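Local coordinates for uncharacterized protein (Pseudomonas syringae pv. tomato, PDB 3K4I), which is of unknown function but belongs to the RraA-like family and adopts a mixed alpha/beta fold, here assembled as a trimer, at residues S15-C20 against G168-C173; D30-L35 against V180-L185; F107-G112 against C131-F136. All coordinates share one frame; numbering follows the deposited sequence.

Interaction 1: S15-C20 against G168-C173; sequences SVLDEC and GDLMVC
L170 overlaps both L17 and C20, dividing its two methyl groups between residues three positions apart in the segment facing it. CD1 of L170 presses on CD2 of L17 at 3.5 Å, the tightest approach of the contact, and the two side chains run antiparallel, alongside each other. The second branch goes to sulfur: CD2 of L170 lies 4.0 Å from SG of C20. That placement follows from the first torsion of L170, which sets CG opposite the backbone N (chi1 170°). Two residues further along the strand, V172 turns to the same side of the sheet, and its CG2 comes to 4.1 Å from SG of C20. The sulfur is thus shared by two strand residues and behaves as an apolar surface, with no hydrogen bond crossing between the segments.

V190 of helix 186-207 touches C20 and L170, while V54 of strand 53-63 lies against the same pair. At the polar margin, E19 forms a salt bridge with R194, and the carbonyl O of C20 accepts a hydrogen bond from R52. A short N-terminal helix laid by its apolar side on a beta-sheet is layered alpha/beta packing, consistent with the RraA-like fold.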
loop_
_atom_site.group_PDB
_atom_site.type_symbol
_atom_site.label_atom_id
_atom_site.label_comp_id
_atom_site.label_asym_id
_atom_site.label_seq_id
_atom_site.Cartn_x
_atom_site.Cartn_y
_atom_site.Cartn_z
ATOM N N SER C 15 11.434 -15.463 27.764
ATOM C CA SER C 15 10.018 -15.784 28.043
ATOM C C SER C 15 9.082 -14.646 27.654
ATOM O O SER C 15 7.983 -14.886 27.132
ATOM C CB SER C 15 9.816 -16.150 29.515
ATOM O OG SER C 15 10.271 -15.119 30.386
ATOM N N VAL C 16 9.539 -13.414 27.897
ATOM C CA VAL C 16 8.785 -12.198 27.556
ATOM C C VAL C 16 8.693 -12.072 26.040
ATOM O O VAL C 16 7.631 -11.768 25.501
ATOM C CB VAL C 16 9.453 -10.949 28.205
ATOM C CG1 VAL C 16 8.865 -9.629 27.660
ATOM C CG2 VAL C 16 9.319 -10.992 29.737
ATOM N N LEU C 17 9.796 -12.356 25.348
ATOM C CA LEU C 17 9.801 -12.379 23.881
ATOM C C LEU C 17 8.890 -13.483 23.338
ATOM O O LEU C 17 8.146 -13.260 22.376
ATOM C CB LEU C 17 11.235 -12.525 23.343
ATOM C CG LEU C 17 12.183 -11.372 23.692
ATOM C CD1 LEU C 17 13.658 -11.802 23.772
ATOM C CD2 LEU C 17 12.036 -10.194 22.728
ATOM N N ASP C 18 8.911 -14.653 23.979
ATOM C CA ASP C 18 8.085 -15.760 23.507
ATOM C C ASP C 18 6.602 -15.426 23.592
ATOM O O ASP C 18 5.853 -15.689 22.644
ATOM C CB ASP C 18 8.437 -17.080 24.215
ATOM C CG ASP C 18 9.866 -17.531 23.920
ATOM O OD1 ASP C 18 10.353 -17.252 22.800
ATOM O OD2 ASP C 18 10.510 -18.138 24.796
ATOM N N GLU C 19 6.200 -14.802 24.699
ATOM C CA GLU C 19 4.827 -14.350 24.897
ATOM C C GLU C 19 4.319 -13.453 23.776
ATOM O O GLU C 19 3.151 -13.540 23.420
ATOM C CB GLU C 19 4.685 -13.593 26.198
ATOM C CG GLU C 19 4.885 -14.439 27.429
ATOM C CD GLU C 19 4.462 -13.704 28.679
ATOM O OE1 GLU C 19 3.263 -13.760 29.004
ATOM O OE2 GLU C 19 5.329 -13.061 29.320
ATOM N N CYS C 20 5.198 -12.602 23.238
ATOM C CA CYS C 20 4.854 -11.669 22.144
ATOM C C CYS C 20 4.511 -12.328 20.809
ATOM O O CYS C 20 4.004 -11.676 19.887
ATOM C CB CYS C 20 5.994 -10.674 21.947
ATOM S SG CYS C 20 5.962 -9.319 23.121
ATOM N N GLY C 168 18.135 -2.133 22.174
ATOM C CA GLY C 168 17.677 -3.054 23.235
ATOM C C GLY C 168 16.178 -2.983 23.491
ATOM O O GLY C 168 15.608 -3.826 24.194
ATOM N N ASP C 169 15.519 -1.978 22.918
ATOM C CA ASP C 169 14.057 -1.862 23.071
ATOM C C ASP C 169 13.329 -3.059 22.414
ATOM O O ASP C 169 13.828 -3.692 21.485
ATOM C CB ASP C 169 13.541 -0.537 22.501
ATOM C CG ASP C 169 13.783 0.660 23.439
ATOM O OD1 ASP C 169 14.171 0.511 24.618
ATOM O OD2 ASP C 169 13.516 1.799 22.982
ATOM N N LEU C 170 12.146 -3.356 22.905
ATOM C CA LEU C 170 11.374 -4.441 22.340
ATOM C C LEU C 170 10.557 -3.952 21.132
ATOM O O LEU C 170 9.715 -3.065 21.277
ATOM C CB LEU C 170 10.474 -5.008 23.439
ATOM C CG LEU C 170 9.410 -6.013 22.978
ATOM C CD1 LEU C 170 10.066 -7.268 22.424
ATOM C CD2 LEU C 170 8.482 -6.332 24.155
HETATM N N MSE C 171 10.763 -4.570 19.968
HETATM C CA MSE C 171 10.056 -4.161 18.717
HETATM C C MSE C 171 9.059 -5.234 18.364
HETATM O O MSE C 171 9.423 -6.447 18.307
HETATM C CB MSE C 171 11.032 -4.052 17.536
HETATM C CG MSE C 171 12.156 -3.061 17.717
HETATM SE SE MSE C 171 11.519 -1.210 17.985
HETATM C CE MSE C 171 10.483 -0.938 16.341
ATOM N N VAL C 172 7.812 -4.831 18.127
ATOM C CA VAL C 172 6.777 -5.786 17.690
ATOM C C VAL C 172 6.079 -5.138 16.505
ATOM O O VAL C 172 5.690 -3.943 16.568
ATOM C CB VAL C 172 5.769 -6.146 18.778
ATOM C CG1 VAL C 172 4.749 -7.211 18.218
ATOM C CG2 VAL C 172 6.498 -6.698 20.042
ATOM N N CYS C 173 6.034 -5.886 15.403
ATOM C CA CYS C 173 5.504 -5.365 14.150
ATOM C C CYS C 173 4.608 -6.394 13.510
ATOM O O CYS C 173 4.939 -7.577 13.528
ATOM C CB CYS C 173 6.652 -5.071 13.174
ATOM S SG CYS C 173 7.961 -4.057 13.865
#

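Interaction 2: D30-L35 against V180-L185; sequences DALDSL and VVPQQL
The backbones of L32 and V181 draw nearest at 7.4 Å between CA atoms, where helix 25-33 passes the place at which strand 177-181 gives way to a turn. No hydrogen bond spans the gap; the contact is carried by one long side chain, L32, which uses both branches. Its CD1 rests on the carbonyl O of V180 at 3.5 Å and meets CG2 of V181 at 4.1 Å. The other methyl, CD2, reaches CD of P182 at 3.7 Å, and the leucine runs at a slant to both the valine and the proline. Its chi1 of -77° swings CG to the side opposite the carbonyl carbon, which carries the fork out to the strand's end.

Strand 177-181 is the second arm of a beta hairpin with strand 170-174, so L32 binds an N-terminal helix of the RraA-like fold to a hairpin from far along the chain. V189 of helix 186-207 closes over L32 and L35. Beyond the main contact, L35 and L185 point at each other more loosely, with their CD1 atoms 4.7 Å apart. The hydroxyl OG of S34 donates to the carbonyl O of A31 at 2.6 Å and also bonds R192. The acidic residues D30 and D33 instead form salt bridges with R123 and R148 of a neighbouring subunit.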
loop_
_atom_site.group_PDB
_atom_site.type_symbol
_atom_site.label_atom_id
_atom_site.label_comp_id
_atom_site.label_asym_id
_atom_site.label_seq_id
_atom_site.Cartn_x
_atom_site.Cartn_y
_atom_site.Cartn_z
ATOM N N ASP C 30 -2.042 -0.485 23.491
ATOM C CA ASP C 30 -3.000 -0.172 24.588
ATOM C C ASP C 30 -2.312 -0.288 25.959
ATOM O O ASP C 30 -2.535 0.533 26.853
ATOM C CB ASP C 30 -4.232 -1.097 24.512
ATOM C CG ASP C 30 -5.099 -0.832 23.284
ATOM O OD1 ASP C 30 -4.800 0.098 22.498
ATOM O OD2 ASP C 30 -6.079 -1.601 23.066
ATOM N N ALA C 31 -1.412 -1.261 26.099
ATOM C CA ALA C 31 -0.650 -1.432 27.341
ATOM C C ALA C 31 0.287 -0.246 27.584
ATOM O O ALA C 31 0.373 0.292 28.690
ATOM C CB ALA C 31 0.149 -2.736 27.297
ATOM N N LEU C 32 1.010 0.131 26.546
ATOM C CA LEU C 32 1.857 1.317 26.627
ATOM C C LEU C 32 1.038 2.548 27.002
ATOM O O LEU C 32 1.451 3.309 27.866
ATOM C CB LEU C 32 2.584 1.554 25.330
ATOM C CG LEU C 32 3.775 0.624 25.123
ATOM C CD1 LEU C 32 4.143 0.712 23.622
ATOM C CD2 LEU C 32 4.974 1.034 25.988
ATOM N N ASP C 33 -0.127 2.707 26.372
ATOM C CA ASP C 33 -0.962 3.885 26.620
ATOM C C ASP C 33 -1.341 3.951 28.095
ATOM O O ASP C 33 -1.431 5.032 28.671
ATOM C CB ASP C 33 -2.262 3.822 25.803
ATOM C CG ASP C 33 -2.076 4.200 24.355
ATOM O OD1 ASP C 33 -0.951 4.580 23.955
ATOM O OD2 ASP C 33 -3.086 4.105 23.619
ATOM N N SER C 34 -1.584 2.783 28.707
ATOM C CA SER C 34 -1.915 2.710 30.136
ATOM C C SER C 34 -0.760 3.115 31.030
ATOM O O SER C 34 -0.943 3.348 32.234
ATOM C CB SER C 34 -2.453 1.308 30.531
ATOM O OG SER C 34 -1.421 0.354 30.592
ATOM N N LEU C 35 0.430 3.206 30.438
ATOM C CA LEU C 35 1.623 3.677 31.131
ATOM C C LEU C 35 1.993 5.109 30.695
ATOM O O LEU C 35 2.979 5.666 31.164
ATOM C CB LEU C 35 2.787 2.675 30.983
ATOM C CG LEU C 35 2.526 1.273 31.612
ATOM C CD1 LEU C 35 3.503 0.218 31.096
ATOM C CD2 LEU C 35 2.527 1.321 33.133
ATOM N N VAL C 180 7.132 0.421 19.448
ATOM C CA VAL C 180 8.396 0.442 20.222
ATOM C C VAL C 180 8.042 0.353 21.702
ATOM O O VAL C 180 7.294 1.194 22.236
ATOM C CB VAL C 180 9.201 1.765 20.041
ATOM C CG1 VAL C 180 10.505 1.730 20.863
ATOM C CG2 VAL C 180 9.449 2.048 18.540
ATOM N N VAL C 181 8.556 -0.677 22.370
ATOM C CA VAL C 181 8.324 -0.853 23.787
ATOM C C VAL C 181 9.635 -0.586 24.526
ATOM O O VAL C 181 10.610 -1.329 24.342
ATOM C CB VAL C 181 7.836 -2.315 24.102
ATOM C CG1 VAL C 181 7.671 -2.545 25.620
ATOM C CG2 VAL C 181 6.541 -2.640 23.365
ATOM N N PRO C 182 9.672 0.443 25.400
ATOM C CA PRO C 182 10.932 0.694 26.104
ATOM C C PRO C 182 11.403 -0.527 26.901
ATOM O O PRO C 182 10.599 -1.189 27.566
ATOM C CB PRO C 182 10.590 1.835 27.069
ATOM C CG PRO C 182 9.438 2.600 26.332
ATOM C CD PRO C 182 8.627 1.426 25.756
ATOM N N GLN C 183 12.690 -0.814 26.803
ATOM C CA GLN C 183 13.235 -2.022 27.428
ATOM C C GLN C 183 12.984 -2.068 28.943
ATOM O O GLN C 183 12.704 -3.153 29.511
ATOM C CB GLN C 183 14.730 -2.194 27.097
ATOM C CG GLN C 183 15.663 -1.064 27.531
ATOM C CD GLN C 183 16.921 -1.065 26.709
ATOM O OE1 GLN C 183 17.937 -1.603 27.113
ATOM N NE2 GLN C 183 16.862 -0.458 25.532
ATOM N N GLN C 184 13.075 -0.928 29.608
ATOM C CA GLN C 184 12.851 -0.945 31.059
ATOM C C GLN C 184 11.403 -1.272 31.437
ATOM O O GLN C 184 11.120 -1.578 32.602
ATOM C CB GLN C 184 13.298 0.372 31.700
ATOM C CG GLN C 184 14.798 0.534 31.710
ATOM C CD GLN C 184 15.230 1.943 31.974
ATOM O OE1 GLN C 184 15.169 2.812 31.096
ATOM N NE2 GLN C 184 15.704 2.179 33.176
ATOM N N LEU C 185 10.488 -1.200 30.475
ATOM C CA LEU C 185 9.081 -1.458 30.728
ATOM C C LEU C 185 8.571 -2.741 30.081
ATOM O O LEU C 185 7.387 -3.064 30.229
ATOM C CB LEU C 185 8.217 -0.293 30.220
ATOM C CG LEU C 185 8.464 1.036 30.926
ATOM C CD1 LEU C 185 7.664 2.112 30.207
ATOM C CD2 LEU C 185 8.092 0.956 32.364
#

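Interaction 3: F107-G112 against C131-F136; sequences FALANG and CNYPLF
A108 sets its single methyl against the ring of Y133, and L109 grips the same ring further down, making a two-lobed surface on the helix that receives the tyrosine. CB of A108 lies 3.5 Å from CE1 of Y133, and almost as near the outer end of the ring, with 3.6 Å from that CB to OH of Y133. With only a methyl between them, backbone and ring lie close here. At the inner end, CD2 of L109 touches CD1 of Y133 at 3.7 Å. Both methyls approach the ring obliquely. The tyrosine is extended toward them, its CG opposite the backbone N (chi1 -180°).

The remaining bump is the other branch of L109. Its CD1 settles against C131, 4.0 Å from CB of C131 and 3.8 Å from the carbonyl O of C131. L109 therefore straddles two residues, one methyl on the cysteine and one on the ring, although it sits at an exposed edge. The hydroxyl of Y133 is tied to the sheet by a hydrogen bond with OG1 of T116, in strand 115-119, while V128 and T105 pack on the side chain.

Both helices end neatly beside this joint. N132 takes positive phi in a Schellman motif that closes helix 125-130. On the other helix, ND2 of N111 donates to the carbonyl O of F107 at 2.8 Å in a nearly straight bond (171°), with the nitrogen lying over the F107 ring. F107 and A110 also pack on I207 of a neighbouring subunit. The setting is that of consecutive beta-alpha-beta crossovers, in which helices 102-110 and 125-130 link the parallel strands 85-90, 115-119 and 135-137.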
loop_
_atom_site.group_PDB
_atom_site.type_symbol
_atom_site.label_atom_id
_atom_site.label_comp_id
_atom_site.label_asym_id
_atom_site.label_seq_id
_atom_site.Cartn_x
_atom_site.Cartn_y
_atom_site.Cartn_z
ATOM N N PHE C 107 21.143 -12.035 4.034
ATOM C CA PHE C 107 21.978 -12.074 5.238
ATOM C C PHE C 107 21.126 -12.260 6.502
ATOM O O PHE C 107 21.425 -13.145 7.343
ATOM C CB PHE C 107 22.842 -10.821 5.365
ATOM C CG PHE C 107 23.801 -10.893 6.517
ATOM C CD1 PHE C 107 25.096 -11.357 6.312
ATOM C CD2 PHE C 107 23.392 -10.571 7.804
ATOM C CE1 PHE C 107 25.991 -11.486 7.379
ATOM C CE2 PHE C 107 24.275 -10.687 8.883
ATOM C CZ PHE C 107 25.579 -11.107 8.667
ATOM N N ALA C 108 20.077 -11.441 6.630
ATOM C CA ALA C 108 19.165 -11.513 7.789
ATOM C C ALA C 108 18.650 -12.944 7.987
ATOM O O ALA C 108 18.618 -13.460 9.123
ATOM C CB ALA C 108 18.008 -10.578 7.597
ATOM N N LEU C 109 18.198 -13.544 6.892
ATOM C CA LEU C 109 17.639 -14.905 6.936
ATOM C C LEU C 109 18.658 -15.960 7.320
ATOM O O LEU C 109 18.295 -17.045 7.807
ATOM C CB LEU C 109 17.001 -15.273 5.600
ATOM C CG LEU C 109 15.561 -14.812 5.341
ATOM C CD1 LEU C 109 14.883 -15.914 4.517
ATOM C CD2 LEU C 109 14.770 -14.502 6.638
ATOM N N ALA C 110 19.927 -15.680 7.069
ATOM C CA ALA C 110 20.988 -16.647 7.390
ATOM C C ALA C 110 21.591 -16.415 8.790
ATOM O O ALA C 110 22.355 -17.247 9.291
ATOM C CB ALA C 110 22.086 -16.574 6.309
ATOM N N ASN C 111 21.255 -15.278 9.406
ATOM C CA ASN C 111 21.907 -14.852 10.653
ATOM C C ASN C 111 20.986 -14.495 11.826
ATOM O O ASN C 111 21.377 -13.770 12.748
ATOM C CB ASN C 111 22.922 -13.735 10.357
ATOM C CG ASN C 111 24.075 -14.239 9.500
ATOM O OD1 ASN C 111 25.075 -14.730 10.020
ATOM N ND2 ASN C 111 23.899 -14.204 8.177
ATOM N N GLY C 112 19.761 -15.015 11.777
ATOM C CA GLY C 112 18.849 -14.960 12.905
ATOM C C GLY C 112 18.271 -13.580 13.150
ATOM O O GLY C 112 17.741 -13.308 14.219
ATOM N N CYS C 131 11.180 -14.248 0.075
ATOM C CA CYS C 131 11.828 -14.740 1.294
ATOM C C CYS C 131 10.916 -14.696 2.514
ATOM O O CYS C 131 11.306 -15.164 3.589
ATOM C CB CYS C 131 13.080 -13.923 1.605
ATOM S SG CYS C 131 14.435 -14.284 0.475
ATOM N N ASN C 132 9.748 -14.082 2.355
ATOM C CA ASN C 132 8.783 -13.879 3.458
ATOM C C ASN C 132 9.431 -13.186 4.665
ATOM O O ASN C 132 9.195 -13.567 5.819
ATOM C CB ASN C 132 8.153 -15.213 3.900
ATOM C CG ASN C 132 6.819 -15.019 4.665
ATOM O OD1 ASN C 132 6.586 -15.641 5.716
ATOM N ND2 ASN C 132 5.963 -14.167 4.145
ATOM N N TYR C 133 10.251 -12.180 4.384
ATOM C CA TYR C 133 11.016 -11.483 5.417
ATOM C C TYR C 133 10.196 -10.302 5.959
ATOM O O TYR C 133 9.649 -9.519 5.183
ATOM C CB TYR C 133 12.334 -10.961 4.854
ATOM C CG TYR C 133 13.154 -10.233 5.900
ATOM C CD1 TYR C 133 13.755 -10.952 6.943
ATOM C CD2 TYR C 133 13.360 -8.846 5.842
ATOM C CE1 TYR C 133 14.500 -10.336 7.912
ATOM C CE2 TYR C 133 14.131 -8.202 6.827
ATOM C CZ TYR C 133 14.704 -8.969 7.859
ATOM O OH TYR C 133 15.468 -8.365 8.839
ATOM N N PRO C 134 10.105 -10.165 7.293
ATOM C CA PRO C 134 9.283 -9.107 7.845
ATOM C C PRO C 134 9.905 -7.703 7.698
ATOM O O PRO C 134 10.739 -7.288 8.501
ATOM C CB PRO C 134 9.115 -9.525 9.314
ATOM C CG PRO C 134 9.389 -11.056 9.300
ATOM C CD PRO C 134 10.544 -11.112 8.346
ATOM N N LEU C 135 9.497 -7.028 6.631
ATOM C CA LEU C 135 9.990 -5.680 6.306
ATOM C C LEU C 135 8.910 -4.655 6.482
ATOM O O LEU C 135 7.800 -4.797 5.938
ATOM C CB LEU C 135 10.442 -5.634 4.831
ATOM C CG LEU C 135 10.847 -4.246 4.290
ATOM C CD1 LEU C 135 12.097 -3.895 5.018
ATOM C CD2 LEU C 135 11.123 -4.306 2.804
ATOM N N PHE C 136 9.259 -3.584 7.191
ATOM C CA PHE C 136 8.349 -2.487 7.422
ATOM C C PHE C 136 9.047 -1.213 7.011
ATOM O O PHE C 136 10.201 -0.992 7.397
ATOM C CB PHE C 136 7.995 -2.504 8.901
ATOM C CG PHE C 136 7.409 -3.799 9.332
ATOM C CD1 PHE C 136 6.024 -3.974 9.368
ATOM C CD2 PHE C 136 8.233 -4.877 9.640
ATOM C CE1 PHE C 136 5.473 -5.196 9.745
ATOM C CE2 PHE C 136 7.678 -6.136 9.986
ATOM C CZ PHE C 136 6.295 -6.284 10.034
#

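All three interactions fasten elements to one mixed sheet. Interactions 1 and 2 are neighbours, with centres 11 Å apart: their strands pair in a hairpin, where O of L170 and N of V181 are 2.9 Å apart, and OD1 of D169 lies 3.0 Å from N of Q183. In sequence the two contacts interleave, whereas interaction 3 falls wholly inside the span of each. It lies across the chain's centre from interaction 2, 26 Å between centres. Toward interaction 1, CB of C173 lies 3.4 Å from CZ of F136, with centres 17 Å apart. Bound magnesium ions stay distant, about 12 Å from the V172 side chain and about 11 Å from that of C131.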